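Local atomic coordinates of ribose ABC transporter, substrate binding protein (Conexibacter woesei, PDB entry 4KQ9), a protein that probably binds ribose or a related sugar outside the cell membrane and hands it to an ABC transporter for uptake. Residues G3-K8 with R36-D41; G66-P71 with I253-M258; Y122-L127 with E157-E162; G130-M135 with S189-I194. The protein carries 1 engineered substitution. All coordinates share one frame; numbering follows the deposited sequence.

Interaction 1: residues G3-K8 with R36-D41; sequences GSAAGK and RRLDFD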
loop_
_atom_site.group_PDB
_atom_site.type_symbol
_atom_site.label_atom_id
_atom_site.label_comp_id
_atom_site.label_asym_id
_atom_site.label_seq_id
_atom_site.Cartn_x
_atom_site.Cartn_y
_atom_site.Cartn_z
ATOM N N GLY A 3 -1.829 -17.653 29.680
ATOM C CA GLY A 3 -2.873 -17.201 28.729
ATOM C C GLY A 3 -2.800 -17.853 27.335
ATOM O O GLY A 3 -1.780 -18.430 26.978
ATOM N N SER A 4 -3.877 -17.777 26.547
ATOM C CA SER A 4 -3.864 -18.374 25.205
ATOM C C SER A 4 -4.817 -17.661 24.264
ATOM O O SER A 4 -5.894 -17.198 24.677
ATOM C CB SER A 4 -4.285 -19.848 25.304
ATOM O OG SER A 4 -4.554 -20.393 24.030
ATOM N N ALA A 5 -4.424 -17.582 22.993
ATOM C CA ALA A 5 -5.256 -17.013 21.963
ATOM C C ALA A 5 -6.182 -18.091 21.319
ATOM O O ALA A 5 -7.165 -17.737 20.671
ATOM C CB ALA A 5 -4.361 -16.353 20.913
ATOM N N ALA A 6 -5.866 -19.392 21.529
ATOM C CA ALA A 6 -6.645 -20.543 20.950
ATOM C C ALA A 6 -8.118 -20.396 21.216
ATOM O O ALA A 6 -8.486 -20.182 22.339
ATOM C CB ALA A 6 -6.173 -21.865 21.535
ATOM N N GLY A 7 -8.964 -20.459 20.194
ATOM C CA GLY A 7 -10.415 -20.304 20.376
ATOM C C GLY A 7 -10.985 -18.907 20.297
ATOM O O GLY A 7 -12.151 -18.711 19.888
ATOM N N LYS A 8 -10.167 -17.898 20.618
ATOM C CA LYS A 8 -10.622 -16.502 20.544
ATOM C C LYS A 8 -11.209 -16.197 19.180
ATOM O O LYS A 8 -10.663 -16.646 18.159
ATOM C CB LYS A 8 -9.450 -15.530 20.790
ATOM C CG LYS A 8 -8.743 -15.683 22.103
ATOM C CD LYS A 8 -9.576 -15.193 23.259
ATOM C CE LYS A 8 -8.826 -15.528 24.538
ATOM N NZ LYS A 8 -9.740 -15.262 25.662
ATOM N N ARG A 36 -2.204 -19.863 14.782
ATOM C CA ARG A 36 -2.416 -19.384 16.154
ATOM C C ARG A 36 -3.698 -19.993 16.779
ATOM O O ARG A 36 -4.052 -19.675 17.918
ATOM C CB ARG A 36 -2.539 -17.864 16.139
ATOM C CG ARG A 36 -1.304 -17.099 15.686
ATOM C CD ARG A 36 -0.068 -17.547 16.437
ATOM N NE ARG A 36 -0.141 -17.186 17.858
ATOM C CZ ARG A 36 0.367 -16.064 18.388
ATOM N NH1 ARG A 36 0.962 -15.154 17.631
ATOM N NH2 ARG A 36 0.302 -15.850 19.697
ATOM N N ARG A 37 -4.420 -20.776 15.999
ATOM C CA ARG A 37 -5.638 -21.471 16.415
ATOM C C ARG A 37 -6.801 -20.603 16.839
ATOM O O ARG A 37 -7.550 -20.959 17.737
ATOM C CB ARG A 37 -5.312 -22.522 17.479
ATOM C CG ARG A 37 -4.474 -23.641 16.891
ATOM C CD ARG A 37 -4.448 -24.904 17.736
ATOM N NE ARG A 37 -3.539 -24.724 18.845
ATOM C CZ ARG A 37 -3.833 -24.919 20.128
ATOM N NH1 ARG A 37 -2.886 -24.686 21.030
ATOM N NH2 ARG A 37 -5.030 -25.366 20.531
ATOM N N LEU A 38 -6.985 -19.491 16.140
ATOM C CA LEU A 38 -8.088 -18.611 16.364
ATOM C C LEU A 38 -9.363 -19.096 15.677
ATOM O O LEU A 38 -9.299 -19.754 14.658
ATOM C CB LEU A 38 -7.792 -17.221 15.761
ATOM C CG LEU A 38 -6.589 -16.474 16.298
ATOM C CD1 LEU A 38 -6.320 -15.261 15.403
ATOM C CD2 LEU A 38 -6.923 -16.011 17.699
ATOM N N ASP A 39 -10.512 -18.741 16.238
ATOM C CA ASP A 39 -11.771 -18.789 15.505
ATOM C C ASP A 39 -11.907 -17.500 14.700
ATOM O O ASP A 39 -12.253 -16.431 15.239
ATOM C CB ASP A 39 -12.986 -18.985 16.433
ATOM C CG ASP A 39 -14.296 -19.032 15.659
ATOM O OD1 ASP A 39 -14.286 -19.441 14.481
ATOM O OD2 ASP A 39 -15.337 -18.635 16.208
ATOM N N PHE A 40 -11.658 -17.614 13.397
ATOM C CA PHE A 40 -11.389 -16.445 12.544
ATOM C C PHE A 40 -12.357 -16.324 11.363
ATOM O O PHE A 40 -12.480 -17.227 10.549
ATOM C CB PHE A 40 -9.925 -16.467 12.053
ATOM C CG PHE A 40 -9.558 -15.304 11.126
ATOM C CD1 PHE A 40 -9.523 -14.019 11.586
ATOM C CD2 PHE A 40 -9.247 -15.517 9.788
ATOM C CE1 PHE A 40 -9.231 -12.959 10.739
ATOM C CE2 PHE A 40 -8.924 -14.476 8.959
ATOM C CZ PHE A 40 -8.911 -13.196 9.435
ATOM N N ASP A 41 -13.018 -15.199 11.243
ATOM C CA ASP A 41 -13.806 -14.932 10.062
ATOM C C ASP A 41 -13.361 -13.691 9.331
ATOM O O ASP A 41 -12.997 -12.727 9.944
ATOM C CB ASP A 41 -15.261 -14.713 10.450
ATOM C CG ASP A 41 -16.045 -16.011 10.459
ATOM O OD1 ASP A 41 -15.686 -16.937 11.245
ATOM O OD2 ASP A 41 -16.993 -16.108 9.645
#

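Interaction 2: residues G66-P71 with I253-M258; sequences GLIVSP and IAIDVM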
loop_
_atom_site.group_PDB
_atom_site.type_symbol
_atom_site.label_atom_id
_atom_site.label_comp_id
_atom_site.label_asym_id
_atom_site.label_seq_id
_atom_site.Cartn_x
_atom_site.Cartn_y
_atom_site.Cartn_z
ATOM N N GLY A 66 -11.789 -9.846 19.114
ATOM C CA GLY A 66 -11.007 -8.838 18.380
ATOM C C GLY A 66 -11.559 -8.525 17.000
ATOM O O GLY A 66 -12.261 -9.347 16.408
ATOM N N LEU A 67 -11.334 -7.292 16.563
ATOM C CA LEU A 67 -11.703 -6.790 15.254
ATOM C C LEU A 67 -10.476 -6.214 14.553
ATOM O O LEU A 67 -9.811 -5.342 15.115
ATOM C CB LEU A 67 -12.698 -5.657 15.388
ATOM C CG LEU A 67 -13.309 -4.983 14.145
ATOM C CD1 LEU A 67 -14.001 -5.956 13.200
ATOM C CD2 LEU A 67 -14.303 -3.916 14.547
ATOM N N ILE A 68 -10.227 -6.665 13.327
ATOM C CA ILE A 68 -9.253 -6.063 12.423
ATOM C C ILE A 68 -10.056 -5.403 11.268
ATOM O O ILE A 68 -11.024 -5.982 10.788
ATOM C CB ILE A 68 -8.286 -7.126 11.917
ATOM C CG1 ILE A 68 -7.710 -7.917 13.106
ATOM C CG2 ILE A 68 -7.249 -6.529 10.941
ATOM C CD1 ILE A 68 -6.850 -9.069 12.699
ATOM N N VAL A 69 -9.679 -4.189 10.874
ATOM C CA VAL A 69 -10.388 -3.448 9.864
ATOM C C VAL A 69 -9.425 -2.863 8.865
ATOM O O VAL A 69 -8.543 -2.113 9.246
ATOM C CB VAL A 69 -11.166 -2.250 10.442
ATOM C CG1 VAL A 69 -11.985 -1.606 9.345
ATOM C CG2 VAL A 69 -12.073 -2.665 11.606
ATOM N N SER A 70 -9.618 -3.175 7.582
ATOM C CA SER A 70 -9.049 -2.338 6.478
ATOM C C SER A 70 -10.160 -1.374 5.995
ATOM O O SER A 70 -11.126 -1.825 5.366
ATOM C CB SER A 70 -8.561 -3.184 5.315
ATOM O OG SER A 70 -7.551 -4.112 5.727
ATOM N N PRO A 71 -10.063 -0.078 6.318
ATOM C CA PRO A 71 -11.204 0.828 6.109
ATOM C C PRO A 71 -11.309 1.349 4.683
ATOM O O PRO A 71 -10.345 1.881 4.139
ATOM C CB PRO A 71 -10.915 1.988 7.044
ATOM C CG PRO A 71 -9.441 2.010 7.165
ATOM C CD PRO A 71 -8.935 0.621 6.952
ATOM N N ILE A 253 0.973 -10.517 10.047
ATOM C CA ILE A 253 1.438 -9.685 11.127
ATOM C C ILE A 253 0.259 -9.193 11.943
ATOM O O ILE A 253 0.318 -9.219 13.199
ATOM C CB ILE A 253 2.298 -8.498 10.593
ATOM C CG1 ILE A 253 3.674 -8.977 10.176
ATOM C CG2 ILE A 253 2.501 -7.428 11.654
ATOM C CD1 ILE A 253 4.451 -7.917 9.373
ATOM N N ALA A 254 -0.799 -8.728 11.301
ATOM C CA ALA A 254 -1.973 -8.280 12.038
ATOM C C ALA A 254 -2.546 -9.381 12.936
ATOM O O ALA A 254 -2.898 -9.116 14.110
ATOM C CB ALA A 254 -3.059 -7.759 11.098
ATOM N N ILE A 255 -2.588 -10.595 12.424
ATOM C CA ILE A 255 -3.067 -11.735 13.207
ATOM C C ILE A 255 -2.109 -11.999 14.387
ATOM O O ILE A 255 -2.543 -12.208 15.443
ATOM C CB ILE A 255 -3.242 -13.037 12.381
ATOM C CG1 ILE A 255 -4.450 -12.981 11.471
ATOM C CG2 ILE A 255 -3.419 -14.266 13.275
ATOM C CD1 ILE A 255 -5.720 -12.630 12.184
ATOM N N ASP A 256 -0.822 -12.036 14.139
ATOM C CA ASP A 256 0.141 -12.235 15.196
ATOM C C ASP A 256 0.051 -11.156 16.307
ATOM O O ASP A 256 0.122 -11.464 17.426
ATOM C CB ASP A 256 1.531 -12.365 14.678
ATOM C CG ASP A 256 1.880 -13.801 14.276
ATOM O OD1 ASP A 256 1.251 -14.778 14.748
ATOM O OD2 ASP A 256 2.766 -13.910 13.471
ATOM N N VAL A 257 -0.095 -9.908 15.920
ATOM C CA VAL A 257 -0.307 -8.843 16.866
ATOM C C VAL A 257 -1.558 -9.089 17.726
ATOM O O VAL A 257 -1.518 -9.064 18.906
ATOM C CB VAL A 257 -0.345 -7.492 16.155
ATOM C CG1 VAL A 257 -0.682 -6.413 17.127
ATOM C CG2 VAL A 257 1.008 -7.229 15.540
HETATM N N MSE A 258 -2.656 -9.338 17.090
HETATM C CA MSE A 258 -3.863 -9.618 17.809
HETATM C C MSE A 258 -3.739 -10.847 18.653
HETATM O O MSE A 258 -4.118 -10.802 19.830
HETATM C CB MSE A 258 -5.037 -9.784 16.857
HETATM C CG MSE A 258 -6.357 -10.105 17.546
HETATM SE SE MSE A 258 -6.990 -8.499 18.527
HETATM C CE MSE A 258 -7.660 -7.503 17.024
#

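Interaction 3: residues Y122-L127 with E157-E162; sequences YIADRL and EERGIE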
loop_
_atom_site.group_PDB
_atom_site.type_symbol
_atom_site.label_atom_id
_atom_site.label_comp_id
_atom_site.label_asym_id
_atom_site.label_seq_id
_atom_site.Cartn_x
_atom_site.Cartn_y
_atom_site.Cartn_z
ATOM N N TYR A 122 16.129 5.808 -5.655
ATOM C CA TYR A 122 16.436 5.015 -6.772
ATOM C C TYR A 122 16.755 5.935 -7.974
ATOM O O TYR A 122 17.731 5.679 -8.727
ATOM C CB TYR A 122 15.278 4.059 -7.122
ATOM C CG TYR A 122 15.605 3.157 -8.245
ATOM C CD1 TYR A 122 16.316 1.981 -8.005
ATOM C CD2 TYR A 122 15.256 3.480 -9.547
ATOM C CE1 TYR A 122 16.612 1.132 -9.023
ATOM C CE2 TYR A 122 15.572 2.650 -10.596
ATOM C CZ TYR A 122 16.257 1.466 -10.304
ATOM O OH TYR A 122 16.621 0.628 -11.280
ATOM N N ILE A 123 15.891 6.913 -8.176
ATOM C CA ILE A 123 15.986 7.812 -9.341
ATOM C C ILE A 123 17.220 8.716 -9.177
ATOM O O ILE A 123 18.041 8.794 -10.075
ATOM C CB ILE A 123 14.747 8.709 -9.456
ATOM C CG1 ILE A 123 13.566 7.881 -10.019
ATOM C CG2 ILE A 123 15.003 9.884 -10.396
ATOM C CD1 ILE A 123 12.224 8.539 -9.755
ATOM N N ALA A 124 17.342 9.333 -8.013
ATOM C CA ALA A 124 18.519 10.131 -7.677
ATOM C C ALA A 124 19.858 9.358 -7.913
ATOM O O ALA A 124 20.730 9.861 -8.579
ATOM C CB ALA A 124 18.406 10.699 -6.280
ATOM N N ASP A 125 19.982 8.115 -7.476
ATOM C CA ASP A 125 21.219 7.396 -7.692
ATOM C C ASP A 125 21.517 7.192 -9.183
ATOM O O ASP A 125 22.668 6.977 -9.541
ATOM C CB ASP A 125 21.228 6.041 -6.934
ATOM C CG ASP A 125 21.234 6.228 -5.425
ATOM O OD1 ASP A 125 21.519 7.341 -4.940
ATOM O OD2 ASP A 125 20.902 5.271 -4.714
ATOM N N ARG A 126 20.503 7.228 -10.056
ATOM C CA ARG A 126 20.728 6.769 -11.385
ATOM C C ARG A 126 20.705 7.832 -12.422
ATOM O O ARG A 126 21.156 7.577 -13.527
ATOM C CB ARG A 126 19.749 5.657 -11.757
ATOM C CG ARG A 126 20.158 4.376 -11.097
ATOM C CD ARG A 126 19.081 3.336 -11.157
ATOM N NE ARG A 126 19.438 2.212 -10.311
ATOM C CZ ARG A 126 19.523 2.241 -8.986
ATOM N NH1 ARG A 126 19.281 3.334 -8.296
ATOM N NH2 ARG A 126 19.856 1.127 -8.338
ATOM N N LEU A 127 20.213 9.006 -12.079
ATOM C CA LEU A 127 19.952 10.056 -13.046
ATOM C C LEU A 127 21.248 10.699 -13.548
ATOM O O LEU A 127 22.114 10.945 -12.728
ATOM C CB LEU A 127 19.113 11.161 -12.369
ATOM C CG LEU A 127 17.961 11.828 -13.125
ATOM C CD1 LEU A 127 17.275 10.966 -14.164
ATOM C CD2 LEU A 127 16.914 12.289 -12.132
ATOM N N GLU A 157 15.024 17.342 -3.449
ATOM C CA GLU A 157 15.678 18.553 -2.913
ATOM C C GLU A 157 17.091 18.259 -2.418
ATOM O O GLU A 157 18.035 18.841 -2.898
ATOM C CB GLU A 157 14.909 19.132 -1.764
ATOM C CG GLU A 157 15.569 20.406 -1.240
ATOM C CD GLU A 157 14.577 21.537 -1.004
ATOM O OE1 GLU A 157 13.390 21.241 -0.724
ATOM O OE2 GLU A 157 14.980 22.726 -1.101
ATOM N N GLU A 158 17.196 17.329 -1.487
ATOM C CA GLU A 158 18.439 16.955 -0.879
ATOM C C GLU A 158 19.476 16.476 -1.898
ATOM O O GLU A 158 20.683 16.697 -1.701
ATOM C CB GLU A 158 18.191 15.822 0.140
ATOM C CG GLU A 158 19.382 15.536 1.020
ATOM N N ARG A 159 19.031 15.837 -2.988
ATOM C CA ARG A 159 19.985 15.328 -3.989
ATOM C C ARG A 159 20.210 16.218 -5.181
ATOM O O ARG A 159 20.975 15.819 -6.078
ATOM C CB ARG A 159 19.568 13.950 -4.441
ATOM C CG ARG A 159 19.421 12.989 -3.278
ATOM C CD ARG A 159 20.763 12.475 -2.841
ATOM N NE ARG A 159 21.446 11.799 -3.925
ATOM C CZ ARG A 159 21.373 10.505 -4.181
ATOM N NH1 ARG A 159 20.653 9.669 -3.447
ATOM N NH2 ARG A 159 22.056 10.026 -5.189
ATOM N N GLY A 160 19.532 17.373 -5.206
ATOM C CA GLY A 160 19.694 18.385 -6.226
ATOM C C GLY A 160 18.964 18.173 -7.558
ATOM O O GLY A 160 19.366 18.709 -8.575
ATOM N N ILE A 161 17.856 17.434 -7.516
ATOM C CA ILE A 161 17.115 17.014 -8.693
ATOM C C ILE A 161 15.921 17.930 -8.851
ATOM O O ILE A 161 15.064 18.015 -7.982
ATOM C CB ILE A 161 16.696 15.533 -8.533
ATOM C CG1 ILE A 161 17.984 14.692 -8.522
ATOM C CG2 ILE A 161 15.833 15.074 -9.715
ATOM C CD1 ILE A 161 17.840 13.356 -7.891
ATOM N N GLU A 162 15.881 18.624 -9.989
ATOM C CA GLU A 162 14.836 19.560 -10.288
ATOM C C GLU A 162 13.564 18.825 -10.707
ATOM O O GLU A 162 13.607 17.983 -11.592
ATOM C CB GLU A 162 15.252 20.417 -11.481
ATOM C CG GLU A 162 14.183 21.397 -11.883
ATOM C CD GLU A 162 14.566 22.316 -13.059
ATOM O OE1 GLU A 162 15.580 22.103 -13.775
ATOM O OE2 GLU A 162 13.783 23.227 -13.284
#

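Interaction 4: residues G130-M135 with S189-I194; sequences GGTVAM and SDVGAI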
loop_
_atom_site.group_PDB
_atom_site.type_symbol
_atom_site.label_atom_id
_atom_site.label_comp_id
_atom_site.label_asym_id
_atom_site.label_seq_id
_atom_site.Cartn_x
_atom_site.Cartn_y
_atom_site.Cartn_z
ATOM N N GLY A 130 22.535 16.743 -15.337
ATOM C CA GLY A 130 21.460 17.759 -15.360
ATOM C C GLY A 130 20.034 17.184 -15.363
ATOM O O GLY A 130 19.083 17.885 -15.675
ATOM N N GLY A 131 19.882 15.901 -15.022
ATOM C CA GLY A 131 18.606 15.181 -15.239
ATOM C C GLY A 131 17.503 15.687 -14.333
ATOM O O GLY A 131 17.749 16.197 -13.262
ATOM N N THR A 132 16.271 15.580 -14.802
ATOM C CA THR A 132 15.149 16.212 -14.106
ATOM C C THR A 132 14.070 15.118 -13.936
ATOM O O THR A 132 14.135 14.089 -14.576
ATOM C CB THR A 132 14.465 17.273 -14.968
ATOM O OG1 THR A 132 14.160 16.691 -16.224
ATOM C CG2 THR A 132 15.306 18.573 -15.201
ATOM N N VAL A 133 13.057 15.402 -13.141
ATOM C CA VAL A 133 11.996 14.416 -12.821
ATOM C C VAL A 133 10.631 15.109 -12.874
ATOM O O VAL A 133 10.521 16.313 -12.600
ATOM C CB VAL A 133 12.226 13.795 -11.447
ATOM C CG1 VAL A 133 12.097 14.845 -10.357
ATOM C CG2 VAL A 133 11.189 12.695 -11.146
ATOM N N ALA A 134 9.588 14.352 -13.207
ATOM C CA ALA A 134 8.239 14.767 -13.048
ATOM C C ALA A 134 7.500 13.763 -12.183
ATOM O O ALA A 134 7.876 12.575 -12.076
ATOM C CB ALA A 134 7.542 14.869 -14.395
HETATM N N MSE A 135 6.453 14.273 -11.561
HETATM C CA MSE A 135 5.664 13.482 -10.616
HETATM C C MSE A 135 4.262 13.476 -11.084
HETATM O O MSE A 135 3.666 14.551 -11.315
HETATM C CB MSE A 135 5.827 14.095 -9.197
HETATM C CG MSE A 135 7.242 13.906 -8.702
HETATM SE SE MSE A 135 7.377 14.666 -6.843
HETATM C CE MSE A 135 6.071 13.485 -5.886
ATOM N N SER A 189 9.953 17.376 -22.879
ATOM C CA SER A 189 10.223 16.092 -23.547
ATOM C C SER A 189 11.532 15.396 -23.129
ATOM O O SER A 189 11.676 14.202 -23.374
ATOM C CB SER A 189 10.203 16.279 -25.074
ATOM O OG SER A 189 11.153 17.275 -25.378
ATOM N N ASP A 190 12.431 16.139 -22.497
ATOM C CA ASP A 190 13.743 15.665 -22.048
ATOM C C ASP A 190 13.801 15.224 -20.571
ATOM O O ASP A 190 14.889 15.031 -20.061
ATOM C CB ASP A 190 14.763 16.816 -22.222
ATOM C CG ASP A 190 14.354 18.086 -21.466
ATOM O OD1 ASP A 190 13.175 18.237 -21.021
ATOM O OD2 ASP A 190 15.219 18.972 -21.339
ATOM N N VAL A 191 12.657 15.116 -19.897
ATOM C CA VAL A 191 12.603 14.674 -18.506
ATOM C C VAL A 191 13.363 13.343 -18.376
ATOM O O VAL A 191 13.239 12.474 -19.225
ATOM C CB VAL A 191 11.118 14.612 -18.037
ATOM C CG1 VAL A 191 10.329 13.464 -18.665
ATOM C CG2 VAL A 191 11.010 14.597 -16.537
ATOM N N GLY A 192 14.128 13.157 -17.314
ATOM C CA GLY A 192 14.839 11.885 -17.156
ATOM C C GLY A 192 14.103 10.774 -16.446
ATOM O O GLY A 192 14.439 9.630 -16.599
ATOM N N ALA A 193 13.141 11.119 -15.619
ATOM C CA ALA A 193 12.416 10.129 -14.850
ATOM C C ALA A 193 11.004 10.642 -14.578
ATOM O O ALA A 193 10.777 11.836 -14.484
ATOM C CB ALA A 193 13.121 9.862 -13.497
ATOM N N ILE A 194 10.075 9.718 -14.399
ATOM C CA ILE A 194 8.717 10.056 -13.982
ATOM C C ILE A 194 8.301 9.132 -12.834
ATOM O O ILE A 194 8.405 7.882 -12.904
ATOM C CB ILE A 194 7.688 10.000 -15.169
ATOM C CG1 ILE A 194 8.204 10.837 -16.330
ATOM C CG2 ILE A 194 6.309 10.495 -14.708
ATOM C CD1 ILE A 194 7.368 10.793 -17.603
HETATM O O HOH W 1 16.579 14.902 -17.625
HETATM O O HOH W 2 13.212 18.434 -18.332
#

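Interaction 1: residues G3-K8 with R36-D41
Ala6 lays its methyl over one face of the Arg37 guanidinium, with CB 3.7 Å above the plane and displaced toward the rim, closest to NH2. Beside this overlap the two backbones are joined directly. Gly7 N gives a nearly straight hydrogen bond of 2.9 Å to Arg37 O (167° at the hydrogen), and Ala6 CA adds a CA-H...O contact to the same oxygen. One residue on from Gly7 and two from Arg37, Asp39 N donates to Lys8 O at 2.8 Å, a more bent bond at 136°. Local turns prepare both partners. Ala5 to Lys8 form a type II beta turn, closed by Lys8 N to Ala5 O, whose third position is Gly7; with a phi of 89°, a side chain there would be jammed against the preceding carbonyl oxygen. Just upstream, Ser4 OG accepts from Ala6 N at 3.0 Å in an ST turn. Opposite, Arg37 ends its helix in a Schellman motif, with the positive phi typical of that termination. On the apolar side, Leu38 CD2 touches Ala5 CB at 4.1 Å and Lys8 CB at 4.0 Å. The same Leu38 CD2 also makes a carbon-to-carbonyl contact of 3.4 Å with Ala5 O. Helix 247-264 covers this side, with Ala259 against Ala5 and Ile255 against Leu38, while Arg36 forms salt bridges to Asp256, Asp260 and Glu263 of that helix. Since backbone pairing continues from Asp39 to Val10, the contact lies where the chain enters strands 9-15 and 39-45 of a beta-alpha-beta crossover unit through helix 20-35, in a periplasmic binding protein lobe.

Interaction 2: residues G66-P71 with I253-M258
The flat groups that meet a side chain here are backbone peptide units of strand 66-69: Met258 CE, the end of a selenomethionine, comes within 3.6 Å of Leu67 O and 3.7 Å of Leu67 N, while SE lies 4.0 Å from Gly66 CA. This is helix-on-sheet packing of the alpha/beta sandwich found in periplasmic binding proteins. Helix 247-264 covers a central parallel strand, and the short segments run nearly antiparallel, 155° apart, with their axes 10.0 Å from each other at the closest point. Gly66 makes the close approach possible, because a CB at that position would collide with SE. From the strand, Ile68 points toward the helix. Its CG1 meets Met258 CE at 3.9 Å as the two side chains slide past each other in opposite directions, the selenomethionine being bent at both chi2 and chi3. The contact is wholly buried: Val10 of strand 9-15 touches both Ile68 and Met258, and Leu94 of strand 91-94 touches Ile68 and Ala254. Farther out, Ile68 CD1 faces Ala254 CB, and it reaches Ile255 CD1 at 3.8 Å, where the two isoleucine side chains cross at about a right angle.

Interaction 3: residues Y122-L127 with E157-E162
Asp125 OD1 is gripped by both terminal nitrogens of Arg159, NH2 at 2.7 Å and NH1 at 2.9 Å, in an end-on salt bridge that converges on one oxygen. It ties together the C-terminal ends of helices 112-126 and 143-159, neighbours on one face of the parallel sheet in the second alpha/beta lobe of this periplasmic binding protein fold. OD1 lies close to the guanidinium plane, whereas the carboxylate is turned 35° against it; NH1 approaches on the syn side but tilted out of the carboxylate plane, and NH2 nearly along the C-O axis. Bends at chi2 and chi3 (-80° and -59°) curl the arginine chain, and the CB of Ala124 sits 3.6 Å above the centre of one guanidinium face. Next to the bridge is a small apolar contact, Leu127 CD2 to Ile161 CG2 at 3.8 Å. Ile161 follows the Schellman motif at Gly160 and also packs on Phe156 and on Val133 of the sheet. Arg126, one residue past the aspartate, is held within its own helix: its NH1 donates to Tyr122 O at 2.8 Å, on a lone pair in the carbonyl plane, while Tyr122 CE1 lies over the centre of its guanidinium.

Interaction 4: residues G130-M135 with S189-I194
Two inner strands of the four-stranded parallel sheet, 132-136 and 193-196, begin to pair here, within one lobe of the periplasmic binding protein fold. Val133 is in register with Ala193, and Ala134 with Ile194. The regular part of the pairing is the hydrogen bond from Ala134 N to Ala193 O, 3.1 Å long with 160° at the hydrogen. CA-H...O contacts accompany it from Val133 CA to Ala193 O and from Ile194 CA to Ala134 O. At the entrance the pattern is less regular: Thr132 O accepts from Gly192 N at 2.9 Å and only weakly from Ala193 N at 3.3 Å. Beyond this point water takes over from direct pairing. One molecule accepts from Thr132 N at 2.9 Å and donates to Asp190 O at 3.0 Å. A second lies 2.9 Å from Thr132 OG1 and donates to Asp190 OD1 at 2.7 Å. Thr132 OG1 stands between its own backbone N and carbonyl carbon (chi1 51°), close to Val191 CA. Val191 in turn sends CG2, anti to its backbone N, across to Ala134 N at 3.6 Å, close to the Ala134 methyl as well. Side chains then part to the two faces of the sheet. Val133 and Ala193 lie on the face covered by helices 112-126 and 143-159, through Ile123 and Phe156. Ala134 and Ile194 look to the other, where helix 174-187 contributes Ile184 and Thr181. Within the sheet, strand 162-167 flanks strand 132-136 on the side away from 193-196.

The four contacts fall into two pairs on opposite sides of the chain's centre, one in each lobe of the binding protein. Interactions 1 and 2, with centres 13 Å apart, share the six-stranded sheet and helix 247-264, and meet where Phe40 packs on Ile255. Interactions 3 and 4, with centres about 10 Å apart, are interleaved along the chain and join through a probable hydrogen bond between Glu162 O and Val133 N. Between interactions 2 and 4 the centres are about 40 Å apart. Both later contacts lie within the chain between residues 71 and 253: after strands 91-94 and 106-109 extend the first sheet, the chain crosses to the second lobe, builds it, and returns with helix 247-264.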